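PDB 4L8N: PDZ domain protein from Parabacteroides distasonis, which is of unknown function but carries N-terminal and C-terminal PDZ domains and a DUF4136 domain, and binds magnesium. Local coordinates for residues E52-G56 with V57-E61; D138-D141 with F142-K146; S38-Q42 with A43-K47; T60-S63 with V64-P68. One frame throughout, in Å; residues are numbered along the deposited sequence.

Contact 1: residues E52-G56 with V57-E61; sequences EEING and VPVTE
Ile54 and Val59 meet through their apolar branches in a tight beta hairpin whose strands, 50-54 and 57-58, are joined by a type I' turn with Asn55 and Gly56 at its corners. Ile54 CD1 lies 3.9 Å from Val59 CG1, and the two side chains cross at about a right angle. Val59 has CG1 anti to its carbonyl carbon (chi1 -60°), which sets this methyl against Ile54 while CG2 rests 3.4 Å from Glu52 O. That same oxygen accepts a nearly straight bond from Val59 N (2.9 Å, 171° at the hydrogen). Nearer the turn, Val57 holds CG1 between its own N and carbonyl carbon (chi1 45°), beside Ile54 O. On the other face of the hairpin, Glu53 CG lies 3.8 Å from Pro58 CA. Glu52 and Glu53 form a classic beta bulge opposite Thr82, and the Glu52 carboxylate goes to Lys28 and Ser84. Replacing Val59 by alanine takes away both methyls, and would probably leave a gap beside Ile54 CD1 and Glu52 O less covered. Ile54 and Val57 bond to each other in both directions, whereas Pro58 faces Glu53 in a non-hydrogen-bonded pair, so the proline's missing N-H costs the hairpin no bond.

Contact 2: residues D138-D141 with F142-K146; sequences DGVD and FGNFK
Asp141 grips the backbone of the following 3-10 segment, 142-144, with both a side-chain and a main-chain oxygen. Among the hydrogen bonds, Asp141 OD1 accepts from Gly143 N at 3.0 Å, an Asx turn in which the donor comes to the anti side of the oxygen, 30° out of the carboxylate plane. The carboxylate is brought there with CG anti to the backbone N (chi1 -157°). Asp141 O accepts from Asn144 N at 3.1 Å, the donor standing above the carbonyl plane. A beta carbon on Gly143 would clash with Asp141 OD1 at 2.8 Å, consistent with glycine here. Apolar contact comes from Val140, whose CG2 lies 4.1 Å from Phe145 CE2, the two side chains crossing at about a right angle. Asn144 CB sits over one face of the Phe145 ring, offset toward its rim. Beyond the turn, Val140 and both phenylalanines pack on Leu259, and the Phe142 ring meets that of Tyr289. Losing the carboxylate to an alanine here is likely to leave Gly143 N without its mate, with only the backbone bond to Asn144 closing the turn. Oxygens of one aspartate thus fix the bend, and apolar side chains seat it against strand 258-268 of the large mixed sheet.

Contact 3: residues S38-Q42 with A43-K47; sequences SSAEQ and AGIKK
Ala40 and Ile45 face each other across the end of a short helix as the apolar pair of a Schellman motif, with Ala40 CB 4.3 Å from Ile45 CG1. Ile45 CG1 is anti to its own carbonyl carbon (chi1 -56°), a torsion that lays the branch 3.6 Å from Ala40 O, while the isoleucine's N-H bonds to that same oxygen at 3.1 Å. The companion bond runs from Gly44 N to Glu41 O, also 3.1 Å, with the donor well above the carbonyl plane. Gly44 has positive phi (102°), where a beta carbon would press on the preceding carbonyl. Ala43 N makes a helical bond to Ser39 O at 2.8 Å, and Ala43 CB rests beside that oxygen. A water donates to both Glu41 O and Ile45 O, spanning the step from helix to loop. At the other end Ser38 is the N-cap: its OG accepts a weak bond from Glu41 N and also bonds with Ile35 O. Ser39 OG pairs with Asp98. Helix 39-43 is therefore capped at both ends, and where it finishes Ile45 turns into the PDZ sheet, touching Ile31 of strand 29-34, Leu81 and Ile83 of strand 78-84, and Val93 and Val95 of strand 91-101.

Contact 4: residues T60-S63 with V64-P68; sequences TEVS and VDEIP
The carboxylates of Glu66 and Asp65, the flat groups here, both come to Ser63, each with a single oxygen rather than a stacked face. Ser63 and the two acids belong to the turn that leads into the N-terminus of helix 67-71 of the PDZ domain, with Glu66 at the N-cap position. Glu66 OE2 lies 3.3 Å from Ser63 CB, and Asp65 OD2 is 3.4 Å from Ser63 OG. The turn is closed by Glu66 N bonding to Ser63 O at 3.2 Å, with the donor 62° out of the carbonyl plane. A long, weak bond from Asp65 N to Ser63 OG (3.5 Å) is consistent with an ST turn at Ser63-Asp65, inside the turn from Ser63 to Glu66. Ser63 places OG for it by turning the hydroxyl anti to its backbone N (chi1 177°). Because Glu66 CG stands between its own backbone N and carbonyl carbon (chi1 46°), the chain, extended beyond CG, is directed back past Ser63, with CG 3.3 Å from Ser63 O. Behind this exposed polar layer, Ile67 is buried and packs on Tyr16 of strand 8-18, while Val64 touches Ile18 of the same strand. Val62 crosses the Glu66 chain obliquely, its CG1 3.8 Å from Glu66 CG and 4.4 Å from Ile67 CG1, meeting the glutamate by an aliphatic carbon and not by its charge.

Along the chain the order is contact 3, contact 1, contact 4, contact 2. The first three lie in the N-terminal PDZ domain. Contact 1 is the hairpin at one edge of its six-stranded antiparallel sheet, and contact 4 continues from it directly, sharing Thr60 and Glu61. Their centres are 9 Å apart, and Ile67 reaches both Ile54 and Val59. Contact 3, centred about 19 Å from contact 1, ends the helix before strand 50-54. Contact 2 lies in the DUF4136 part of the chain, between strands 123-135 and 147-150, about 21 Å centre to centre from contact 1. All four are local turns and helix ends, away from the magnesium residues Glu239 and Asp270.

Contact 1: residues E52-G56 with V57-E61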
ATOM      1  N   GLU A  52      -4.254  23.930  25.685  1.00 66.53           N
ATOM      2  CA  GLU A  52      -3.083  24.799  25.755  1.00 68.18           C
ATOM      3  C   GLU A  52      -2.696  25.071  27.205  1.00 76.15           C
ATOM      4  O   GLU A  52      -1.510  25.039  27.538  1.00 77.89           O
ATOM      5  CB  GLU A  52      -3.330  26.121  25.005  1.00 69.52           C
ATOM      6  CG  GLU A  52      -3.510  25.960  23.503  1.00 71.75           C
ATOM      7  CD  GLU A  52      -2.260  25.747  22.673  1.00 87.39           C
ATOM      8  OE1 GLU A  52      -1.140  25.891  23.216  1.00 88.87           O
ATOM      9  OE2 GLU A  52      -2.405  25.463  21.463  1.00 78.71           O
ATOM     10  N   GLU A  53      -3.693  25.384  28.052  1.00 73.95           N
ATOM     11  CA  GLU A  53      -3.501  25.676  29.472  1.00 75.77           C
ATOM     12  C   GLU A  53      -4.577  24.998  30.291  1.00 79.57           C
ATOM     13  O   GLU A  53      -5.700  24.806  29.817  1.00 77.24           O
ATOM     14  CB  GLU A  53      -3.504  27.196  29.782  1.00 78.96           C
ATOM     15  CG  GLU A  53      -2.712  28.107  28.848  1.00 87.80           C
ATOM     16  CD  GLU A  53      -2.833  29.605  29.100  1.00112.05           C
ATOM     17  OE1 GLU A  53      -3.660  30.016  29.951  1.00104.70           O
ATOM     18  OE2 GLU A  53      -2.094  30.370  28.438  1.00 99.35           O
ATOM     19  N   ILE A  54      -4.226  24.634  31.527  1.00 78.36           N
ATOM     20  CA  ILE A  54      -5.142  24.056  32.512  1.00 78.13           C
ATOM     21  C   ILE A  54      -5.158  25.028  33.696  1.00 87.95           C
ATOM     22  O   ILE A  54      -4.104  25.360  34.236  1.00 89.00           O
ATOM     23  CB  ILE A  54      -4.759  22.604  32.924  1.00 79.13           C
ATOM     24  CG1 ILE A  54      -4.602  21.684  31.686  1.00 76.29           C
ATOM     25  CG2 ILE A  54      -5.760  22.040  33.952  1.00 77.95           C
ATOM     26  CD1 ILE A  54      -3.862  20.333  31.917  1.00 81.68           C
ATOM     27  N   ASN A  55      -6.347  25.525  34.053  1.00 87.91           N
ATOM     28  CA  ASN A  55      -6.589  26.459  35.166  1.00 91.54           C
ATOM     29  C   ASN A  55      -5.601  27.656  35.172  1.00 98.91           C
ATOM     30  O   ASN A  55      -5.237  28.158  36.238  1.00101.19           O
ATOM     31  CB  ASN A  55      -6.558  25.719  36.522  1.00 91.62           C
ATOM     32  CG  ASN A  55      -7.697  24.758  36.744  1.00 98.97           C
ATOM     33  OD1 ASN A  55      -8.867  25.062  36.480  1.00 89.35           O
ATOM     34  ND2 ASN A  55      -7.378  23.594  37.293  1.00 89.41           N
ATOM     35  N   GLY A  56      -5.211  28.094  33.974  1.00 95.37           N
ATOM     36  CA  GLY A  56      -4.296  29.209  33.771  1.00 96.79           C
ATOM     37  C   GLY A  56      -2.846  28.832  33.552  1.00102.28           C
ATOM     38  O   GLY A  56      -2.071  29.678  33.089  1.00104.02           O
ATOM     39  N   VAL A  57      -2.449  27.580  33.886  1.00 98.41           N
ATOM     40  CA  VAL A  57      -1.049  27.156  33.695  1.00 98.90           C
ATOM     41  C   VAL A  57      -0.856  26.464  32.313  1.00101.14           C
ATOM     42  O   VAL A  57      -1.514  25.454  32.033  1.00 98.79           O
ATOM     43  CB  VAL A  57      -0.439  26.312  34.865  1.00103.75           C
ATOM     44  CG1 VAL A  57      -1.382  25.226  35.368  1.00102.42           C
ATOM     45  CG2 VAL A  57       0.926  25.722  34.498  1.00103.01           C
ATOM     46  N   PRO A  58       0.080  26.982  31.463  1.00 97.90           N
ATOM     47  CA  PRO A  58       0.358  26.333  30.164  1.00 94.96           C
ATOM     48  C   PRO A  58       0.894  24.908  30.345  1.00 98.51           C
ATOM     49  O   PRO A  58       1.696  24.652  31.250  1.00100.22           O
ATOM     50  CB  PRO A  58       1.403  27.253  29.526  1.00 97.00           C
ATOM     51  CG  PRO A  58       1.259  28.548  30.236  1.00103.63           C
ATOM     52  CD  PRO A  58       0.942  28.164  31.642  1.00100.93           C
ATOM     53  N   VAL A  59       0.424  23.979  29.493  1.00 92.14           N
ATOM     54  CA  VAL A  59       0.730  22.544  29.561  1.00 90.45           C
ATOM     55  C   VAL A  59       2.206  22.247  29.252  1.00 97.41           C
ATOM     56  O   VAL A  59       2.690  21.157  29.577  1.00 96.60           O
ATOM     57  CB  VAL A  59      -0.222  21.699  28.679  1.00 90.22           C
ATOM     58  CG1 VAL A  59      -1.671  21.867  29.124  1.00 89.11           C
ATOM     59  CG2 VAL A  59      -0.057  22.023  27.194  1.00 88.21           C
ATOM     60  N   THR A  60       2.910  23.215  28.644  1.00 96.98           N
ATOM     61  CA  THR A  60       4.327  23.097  28.311  1.00 98.74           C
ATOM     62  C   THR A  60       5.175  23.258  29.595  1.00108.48           C
ATOM     63  O   THR A  60       6.147  22.523  29.787  1.00109.44           O
ATOM     64  CB  THR A  60       4.731  24.125  27.218  1.00107.32           C
ATOM     65  OG1 THR A  60       4.548  25.462  27.694  1.00111.18           O
ATOM     66  CG2 THR A  60       3.980  23.931  25.910  1.00101.57           C
ATOM     67  N   GLU A  61       4.762  24.194  30.485  1.00107.63           N
ATOM     68  CA  GLU A  61       5.412  24.571  31.750  1.00110.30           C
ATOM     69  C   GLU A  61       5.160  23.555  32.897  1.00115.42           C
ATOM     70  O   GLU A  61       5.387  23.878  34.066  1.00117.91           O
ATOM     71  CB  GLU A  61       4.915  25.968  32.177  1.00113.27           C
ATOM     72  CG  GLU A  61       5.217  27.072  31.171  1.00123.98           C
ATOM     73  CD  GLU A  61       4.699  28.466  31.487  1.00147.09           C
ATOM     74  OE1 GLU A  61       4.267  28.716  32.639  1.00140.47           O
ATOM     75  OE2 GLU A  61       4.752  29.323  30.574  1.00136.23           O
TER

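Contact 2: residues D138-D141 with F142-K146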
ATOM      1  N   ASP A 138       8.175  19.464   7.366  1.00 56.08           N
ATOM      2  CA  ASP A 138       8.304  20.756   8.064  1.00 56.47           C
ATOM      3  C   ASP A 138       7.330  20.753   9.237  1.00 60.33           C
ATOM      4  O   ASP A 138       6.182  20.330   9.083  1.00 57.11           O
ATOM      5  CB  ASP A 138       8.039  21.940   7.114  1.00 57.93           C
ATOM      6  CG  ASP A 138       8.919  21.967   5.875  1.00 72.45           C
ATOM      7  OD1 ASP A 138      10.069  21.468   5.944  1.00 75.69           O
ATOM      8  OD2 ASP A 138       8.464  22.490   4.837  1.00 79.72           O
ATOM      9  N   GLY A 139       7.803  21.199  10.394  1.00 59.96           N
ATOM     10  CA  GLY A 139       7.027  21.214  11.632  1.00 60.60           C
ATOM     11  C   GLY A 139       6.068  22.377  11.798  1.00 65.79           C
ATOM     12  O   GLY A 139       5.879  22.860  12.923  1.00 68.67           O
ATOM     13  N   VAL A 140       5.419  22.801  10.687  1.00 58.59           N
ATOM     14  CA  VAL A 140       4.475  23.900  10.666  1.00 57.09           C
ATOM     15  C   VAL A 140       3.156  23.502  11.326  1.00 61.79           C
ATOM     16  O   VAL A 140       2.608  22.440  11.036  1.00 61.90           O
ATOM     17  CB  VAL A 140       4.273  24.457   9.238  1.00 59.50           C
ATOM     18  CG1 VAL A 140       3.527  23.492   8.322  1.00 57.26           C
ATOM     19  CG2 VAL A 140       3.593  25.820   9.273  1.00 60.62           C
ATOM     20  N   ASP A 141       2.633  24.375  12.202  1.00 59.17           N
ATOM     21  CA  ASP A 141       1.342  24.170  12.833  1.00 58.13           C
ATOM     22  C   ASP A 141       0.211  24.382  11.798  1.00 61.07           C
ATOM     23  O   ASP A 141       0.131  25.440  11.166  1.00 61.49           O
ATOM     24  CB  ASP A 141       1.153  25.078  14.054  1.00 61.20           C
ATOM     25  CG  ASP A 141       0.126  24.487  15.002  1.00 78.04           C
ATOM     26  OD1 ASP A 141      -1.088  24.700  14.775  1.00 76.22           O
ATOM     27  OD2 ASP A 141       0.522  23.701  15.883  1.00 90.59           O
ATOM     28  N   PHE A 142      -0.647  23.358  11.622  1.00 55.52           N
ATOM     29  CA  PHE A 142      -1.787  23.373  10.694  1.00 53.80           C
ATOM     30  C   PHE A 142      -2.818  24.449  11.074  1.00 58.18           C
ATOM     31  O   PHE A 142      -3.596  24.864  10.221  1.00 58.63           O
ATOM     32  CB  PHE A 142      -2.458  21.979  10.589  1.00 53.42           C
ATOM     33  CG  PHE A 142      -1.656  20.925   9.853  1.00 54.29           C
ATOM     34  CD1 PHE A 142      -0.636  21.285   8.965  1.00 56.68           C
ATOM     35  CD2 PHE A 142      -1.953  19.576   9.998  1.00 55.63           C
ATOM     36  CE1 PHE A 142       0.094  20.310   8.278  1.00 55.72           C
ATOM     37  CE2 PHE A 142      -1.228  18.606   9.294  1.00 56.84           C
ATOM     38  CZ  PHE A 142      -0.210  18.986   8.441  1.00 53.96           C
ATOM     39  N   GLY A 143      -2.779  24.921  12.315  1.00 55.12           N
ATOM     40  CA  GLY A 143      -3.633  26.006  12.791  1.00 55.87           C
ATOM     41  C   GLY A 143      -3.344  27.355  12.137  1.00 61.43           C
ATOM     42  O   GLY A 143      -4.139  28.282  12.278  1.00 61.73           O
ATOM     43  N   ASN A 144      -2.212  27.481  11.393  1.00 58.25           N
ATOM     44  CA  ASN A 144      -1.851  28.715  10.688  1.00 58.79           C
ATOM     45  C   ASN A 144      -2.699  28.917   9.428  1.00 63.39           C
ATOM     46  O   ASN A 144      -2.690  30.006   8.863  1.00 64.34           O
ATOM     47  CB  ASN A 144      -0.367  28.719  10.291  1.00 56.90           C
ATOM     48  CG  ASN A 144       0.652  28.652  11.414  1.00 82.67           C
ATOM     49  OD1 ASN A 144       1.783  28.208  11.205  1.00 82.44           O
ATOM     50  ND2 ASN A 144       0.314  29.110  12.612  1.00 71.75           N
ATOM     51  N   PHE A 145      -3.404  27.868   8.977  1.00 58.70           N
ATOM     52  CA  PHE A 145      -4.193  27.874   7.751  1.00 57.89           C
ATOM     53  C   PHE A 145      -5.671  27.833   8.109  1.00 64.25           C
ATOM     54  O   PHE A 145      -6.152  26.841   8.645  1.00 63.99           O
ATOM     55  CB  PHE A 145      -3.753  26.683   6.876  1.00 57.71           C
ATOM     56  CG  PHE A 145      -2.247  26.625   6.707  1.00 58.98           C
ATOM     57  CD1 PHE A 145      -1.605  27.411   5.753  1.00 62.01           C
ATOM     58  CD2 PHE A 145      -1.466  25.829   7.539  1.00 60.25           C
ATOM     59  CE1 PHE A 145      -0.212  27.382   5.619  1.00 62.81           C
ATOM     60  CE2 PHE A 145      -0.066  25.825   7.424  1.00 63.18           C
ATOM     61  CZ  PHE A 145       0.548  26.599   6.462  1.00 61.66           C
ATOM     62  N   LYS A 146      -6.385  28.926   7.848  1.00 62.48           N
ATOM     63  CA  LYS A 146      -7.779  29.057   8.261  1.00 62.04           C
ATOM     64  C   LYS A 146      -8.806  29.003   7.105  1.00 64.95           C
ATOM     65  O   LYS A 146      -9.992  28.763   7.361  1.00 65.51           O
ATOM     66  CB  LYS A 146      -7.949  30.372   9.053  1.00 65.47           C
ATOM     67  CG  LYS A 146      -7.059  30.507  10.318  1.00 82.16           C
ATOM     68  CD  LYS A 146      -7.519  29.627  11.517  1.00 94.40           C
ATOM     69  CE  LYS A 146      -6.861  30.018  12.827  1.00 96.80           C
ATOM     70  NZ  LYS A 146      -7.321  29.176  13.973  1.00 96.86           N
TER

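Contact 3: residues S38-Q42 with A43-K47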
ATOM      1  N   SER A  38     -22.205  14.164  28.522  1.00 63.25           N
ATOM      2  CA  SER A  38     -21.255  14.673  29.524  1.00 63.00           C
ATOM      3  C   SER A  38     -21.249  16.204  29.601  1.00 67.72           C
ATOM      4  O   SER A  38     -21.792  16.886  28.733  1.00 67.38           O
ATOM      5  CB  SER A  38     -19.841  14.169  29.227  1.00 63.98           C
ATOM      6  OG  SER A  38     -19.277  14.723  28.047  1.00 63.33           O
ATOM      7  N   SER A  39     -20.605  16.740  30.639  1.00 66.10           N
ATOM      8  CA  SER A  39     -20.491  18.174  30.857  1.00 66.91           C
ATOM      9  C   SER A  39     -19.507  18.782  29.870  1.00 68.62           C
ATOM     10  O   SER A  39     -19.766  19.876  29.376  1.00 68.59           O
ATOM     11  CB  SER A  39     -20.092  18.473  32.299  1.00 73.07           C
ATOM     12  OG  SER A  39     -21.105  18.060  33.204  1.00 82.06           O
ATOM     13  N   ALA A  40     -18.404  18.073  29.555  1.00 63.32           N
ATOM     14  CA  ALA A  40     -17.424  18.515  28.556  1.00 62.25           C
ATOM     15  C   ALA A  40     -18.113  18.718  27.183  1.00 64.53           C
ATOM     16  O   ALA A  40     -17.873  19.726  26.521  1.00 63.72           O
ATOM     17  CB  ALA A  40     -16.305  17.499  28.443  1.00 62.19           C
ATOM     18  N   GLU A  41     -19.039  17.803  26.815  1.00 61.07           N
ATOM     19  CA  GLU A  41     -19.839  17.899  25.592  1.00 60.44           C
ATOM     20  C   GLU A  41     -20.652  19.199  25.577  1.00 67.25           C
ATOM     21  O   GLU A  41     -20.543  19.991  24.643  1.00 68.75           O
ATOM     22  CB  GLU A  41     -20.775  16.691  25.442  1.00 60.16           C
ATOM     23  CG  GLU A  41     -21.449  16.649  24.079  1.00 62.89           C
ATOM     24  CD  GLU A  41     -22.475  15.553  23.883  1.00 68.69           C
ATOM     25  OE1 GLU A  41     -23.537  15.608  24.540  1.00 70.96           O
ATOM     26  OE2 GLU A  41     -22.243  14.673  23.026  1.00 62.14           O
ATOM     27  N   GLN A  42     -21.435  19.417  26.628  1.00 64.01           N
ATOM     28  CA  GLN A  42     -22.292  20.574  26.798  1.00 64.73           C
ATOM     29  C   GLN A  42     -21.466  21.888  26.817  1.00 70.98           C
ATOM     30  O   GLN A  42     -21.924  22.888  26.255  1.00 72.07           O
ATOM     31  CB  GLN A  42     -23.109  20.387  28.082  1.00 66.80           C
ATOM     32  CG  GLN A  42     -24.137  21.470  28.366  1.00 86.58           C
ATOM     33  CD  GLN A  42     -24.537  21.424  29.815  1.00113.93           C
ATOM     34  OE1 GLN A  42     -25.437  20.670  30.221  1.00101.25           O
ATOM     35  NE2 GLN A  42     -23.827  22.195  30.639  1.00119.52           N
ATOM     36  N   ALA A  43     -20.242  21.871  27.402  1.00 67.52           N
ATOM     37  CA  ALA A  43     -19.360  23.049  27.502  1.00 68.26           C
ATOM     38  C   ALA A  43     -18.787  23.451  26.133  1.00 73.44           C
ATOM     39  O   ALA A  43     -18.335  24.588  25.957  1.00 74.81           O
ATOM     40  CB  ALA A  43     -18.234  22.787  28.484  1.00 69.62           C
ATOM     41  N   GLY A  44     -18.840  22.533  25.166  1.00 67.39           N
ATOM     42  CA  GLY A  44     -18.408  22.840  23.818  1.00 65.54           C
ATOM     43  C   GLY A  44     -17.057  22.316  23.430  1.00 67.31           C
ATOM     44  O   GLY A  44     -16.507  22.778  22.424  1.00 67.81           O
ATOM     45  N   ILE A  45     -16.523  21.341  24.201  1.00 61.15           N
ATOM     46  CA  ILE A  45     -15.266  20.662  23.865  1.00 59.42           C
ATOM     47  C   ILE A  45     -15.560  19.776  22.656  1.00 60.88           C
ATOM     48  O   ILE A  45     -16.537  19.031  22.672  1.00 59.64           O
ATOM     49  CB  ILE A  45     -14.643  19.859  25.050  1.00 62.17           C
ATOM     50  CG1 ILE A  45     -14.406  20.750  26.289  1.00 63.63           C
ATOM     51  CG2 ILE A  45     -13.337  19.132  24.623  1.00 62.53           C
ATOM     52  CD1 ILE A  45     -13.214  21.717  26.241  1.00 63.22           C
ATOM     53  N   LYS A  46     -14.747  19.896  21.608  1.00 56.86           N
ATOM     54  CA  LYS A  46     -14.886  19.153  20.347  1.00 54.58           C
ATOM     55  C   LYS A  46     -13.643  18.309  20.074  1.00 57.65           C
ATOM     56  O   LYS A  46     -12.569  18.608  20.580  1.00 58.03           O
ATOM     57  CB  LYS A  46     -15.113  20.134  19.163  1.00 56.54           C
ATOM     58  CG  LYS A  46     -16.266  21.133  19.359  1.00 75.22           C
ATOM     59  CD  LYS A  46     -17.653  20.551  19.029  1.00 89.01           C
ATOM     60  CE  LYS A  46     -18.797  21.488  19.368  1.00103.18           C
ATOM     61  NZ  LYS A  46     -18.847  22.684  18.474  1.00113.20           N
ATOM     62  N   LYS A  47     -13.799  17.243  19.284  1.00 53.83           N
ATOM     63  CA  LYS A  47     -12.707  16.381  18.847  1.00 53.16           C
ATOM     64  C   LYS A  47     -11.588  17.201  18.216  1.00 54.43           C
ATOM     65  O   LYS A  47     -11.862  18.159  17.465  1.00 53.88           O
ATOM     66  CB  LYS A  47     -13.221  15.395  17.782  1.00 54.70           C
ATOM     67  CG  LYS A  47     -13.702  14.045  18.270  1.00 69.95           C
ATOM     68  CD  LYS A  47     -14.225  13.254  17.038  1.00 70.75           C
ATOM     69  CE  LYS A  47     -14.019  11.769  17.118  1.00 80.12           C
ATOM     70  NZ  LYS A  47     -15.052  11.115  17.971  1.00 97.13           N
TER
HETATM   71  O   HOH W   1     -19.072  19.522  22.412  1.00 57.86           O

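Contact 4: residues T60-S63 with V64-P68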
ATOM      1  N   THR A  60       2.910  23.215  28.644  1.00 96.98           N
ATOM      2  CA  THR A  60       4.327  23.097  28.311  1.00 98.74           C
ATOM      3  C   THR A  60       5.175  23.258  29.595  1.00108.48           C
ATOM      4  O   THR A  60       6.147  22.523  29.787  1.00109.44           O
ATOM      5  CB  THR A  60       4.731  24.125  27.218  1.00107.32           C
ATOM      6  OG1 THR A  60       4.548  25.462  27.694  1.00111.18           O
ATOM      7  CG2 THR A  60       3.980  23.931  25.910  1.00101.57           C
ATOM      8  N   GLU A  61       4.762  24.194  30.485  1.00107.63           N
ATOM      9  CA  GLU A  61       5.412  24.571  31.750  1.00110.30           C
ATOM     10  C   GLU A  61       5.160  23.555  32.897  1.00115.42           C
ATOM     11  O   GLU A  61       5.387  23.878  34.066  1.00117.91           O
ATOM     12  CB  GLU A  61       4.915  25.968  32.177  1.00113.27           C
ATOM     13  CG  GLU A  61       5.217  27.072  31.171  1.00123.98           C
ATOM     14  CD  GLU A  61       4.699  28.466  31.487  1.00147.09           C
ATOM     15  OE1 GLU A  61       4.267  28.716  32.639  1.00140.47           O
ATOM     16  OE2 GLU A  61       4.752  29.323  30.574  1.00136.23           O
ATOM     17  N   VAL A  62       4.722  22.333  32.557  1.00110.19           N
ATOM     18  CA  VAL A  62       4.388  21.257  33.494  1.00110.69           C
ATOM     19  C   VAL A  62       4.737  19.902  32.841  1.00112.58           C
ATOM     20  O   VAL A  62       4.654  19.777  31.620  1.00110.62           O
ATOM     21  CB  VAL A  62       2.881  21.390  33.873  1.00114.39           C
ATOM     22  CG1 VAL A  62       2.155  20.046  33.966  1.00113.15           C
ATOM     23  CG2 VAL A  62       2.702  22.208  35.148  1.00116.71           C
ATOM     24  N   SER A  63       5.126  18.902  33.654  1.00109.63           N
ATOM     25  CA  SER A  63       5.477  17.563  33.173  1.00108.23           C
ATOM     26  C   SER A  63       4.256  16.801  32.623  1.00108.94           C
ATOM     27  O   SER A  63       3.138  16.966  33.113  1.00108.16           O
ATOM     28  CB  SER A  63       6.136  16.750  34.286  1.00114.30           C
ATOM     29  OG  SER A  63       6.423  15.420  33.883  1.00123.03           O
ATOM     30  N   VAL A  64       4.504  15.939  31.625  1.00103.59           N
ATOM     31  CA  VAL A  64       3.526  15.079  30.946  1.00101.88           C
ATOM     32  C   VAL A  64       2.821  14.123  31.966  1.00108.37           C
ATOM     33  O   VAL A  64       1.612  13.874  31.862  1.00106.14           O
ATOM     34  CB  VAL A  64       4.242  14.298  29.802  1.00104.35           C
ATOM     35  CG1 VAL A  64       3.394  13.151  29.255  1.00102.36           C
ATOM     36  CG2 VAL A  64       4.663  15.238  28.669  1.00103.30           C
ATOM     37  N   ASP A  65       3.583  13.628  32.958  1.00108.53           N
ATOM     38  CA  ASP A  65       3.111  12.701  33.991  1.00109.48           C
ATOM     39  C   ASP A  65       2.094  13.330  34.939  1.00112.58           C
ATOM     40  O   ASP A  65       1.272  12.596  35.487  1.00112.27           O
ATOM     41  CB  ASP A  65       4.297  12.162  34.807  1.00114.36           C
ATOM     42  CG  ASP A  65       5.347  11.456  33.972  1.00129.38           C
ATOM     43  OD1 ASP A  65       5.032  10.383  33.399  1.00129.84           O
ATOM     44  OD2 ASP A  65       6.479  11.985  33.874  1.00136.42           O
ATOM     45  N   GLU A  66       2.143  14.667  35.141  1.00108.68           N
ATOM     46  CA  GLU A  66       1.228  15.341  36.066  1.00109.07           C
ATOM     47  C   GLU A  66       0.033  16.054  35.370  1.00108.53           C
ATOM     48  O   GLU A  66      -0.738  16.735  36.061  1.00109.20           O
ATOM     49  CB  GLU A  66       1.968  16.301  37.022  1.00113.58           C
ATOM     50  CG  GLU A  66       3.000  17.226  36.398  1.00127.49           C
ATOM     51  CD  GLU A  66       3.865  17.981  37.395  1.00159.18           C
ATOM     52  OE1 GLU A  66       3.319  18.485  38.405  1.00152.49           O
ATOM     53  OE2 GLU A  66       5.089  18.092  37.151  1.00158.41           O
ATOM     54  N   ILE A  67      -0.174  15.832  34.041  1.00 99.43           N
ATOM     55  CA  ILE A  67      -1.316  16.394  33.310  1.00 95.56           C
ATOM     56  C   ILE A  67      -2.621  15.692  33.765  1.00 98.17           C
ATOM     57  O   ILE A  67      -3.568  16.425  34.042  1.00 97.57           O
ATOM     58  CB  ILE A  67      -1.125  16.401  31.764  1.00 95.44           C
ATOM     59  CG1 ILE A  67      -0.499  17.739  31.335  1.00 95.45           C
ATOM     60  CG2 ILE A  67      -2.447  16.128  30.984  1.00 92.83           C
ATOM     61  CD1 ILE A  67       0.156  17.732  30.006  1.00100.85           C
ATOM     62  N   PRO A  68      -2.715  14.331  33.900  1.00 94.70           N
ATOM     63  CA  PRO A  68      -3.989  13.724  34.341  1.00 94.16           C
ATOM     64  C   PRO A  68      -4.480  14.197  35.715  1.00101.98           C
ATOM     65  O   PRO A  68      -5.688  14.343  35.899  1.00101.51           O
ATOM     66  CB  PRO A  68      -3.682  12.221  34.374  1.00 95.51           C
ATOM     67  CG  PRO A  68      -2.207  12.121  34.388  1.00101.31           C
ATOM     68  CD  PRO A  68      -1.722  13.282  33.592  1.00 96.35           C
TER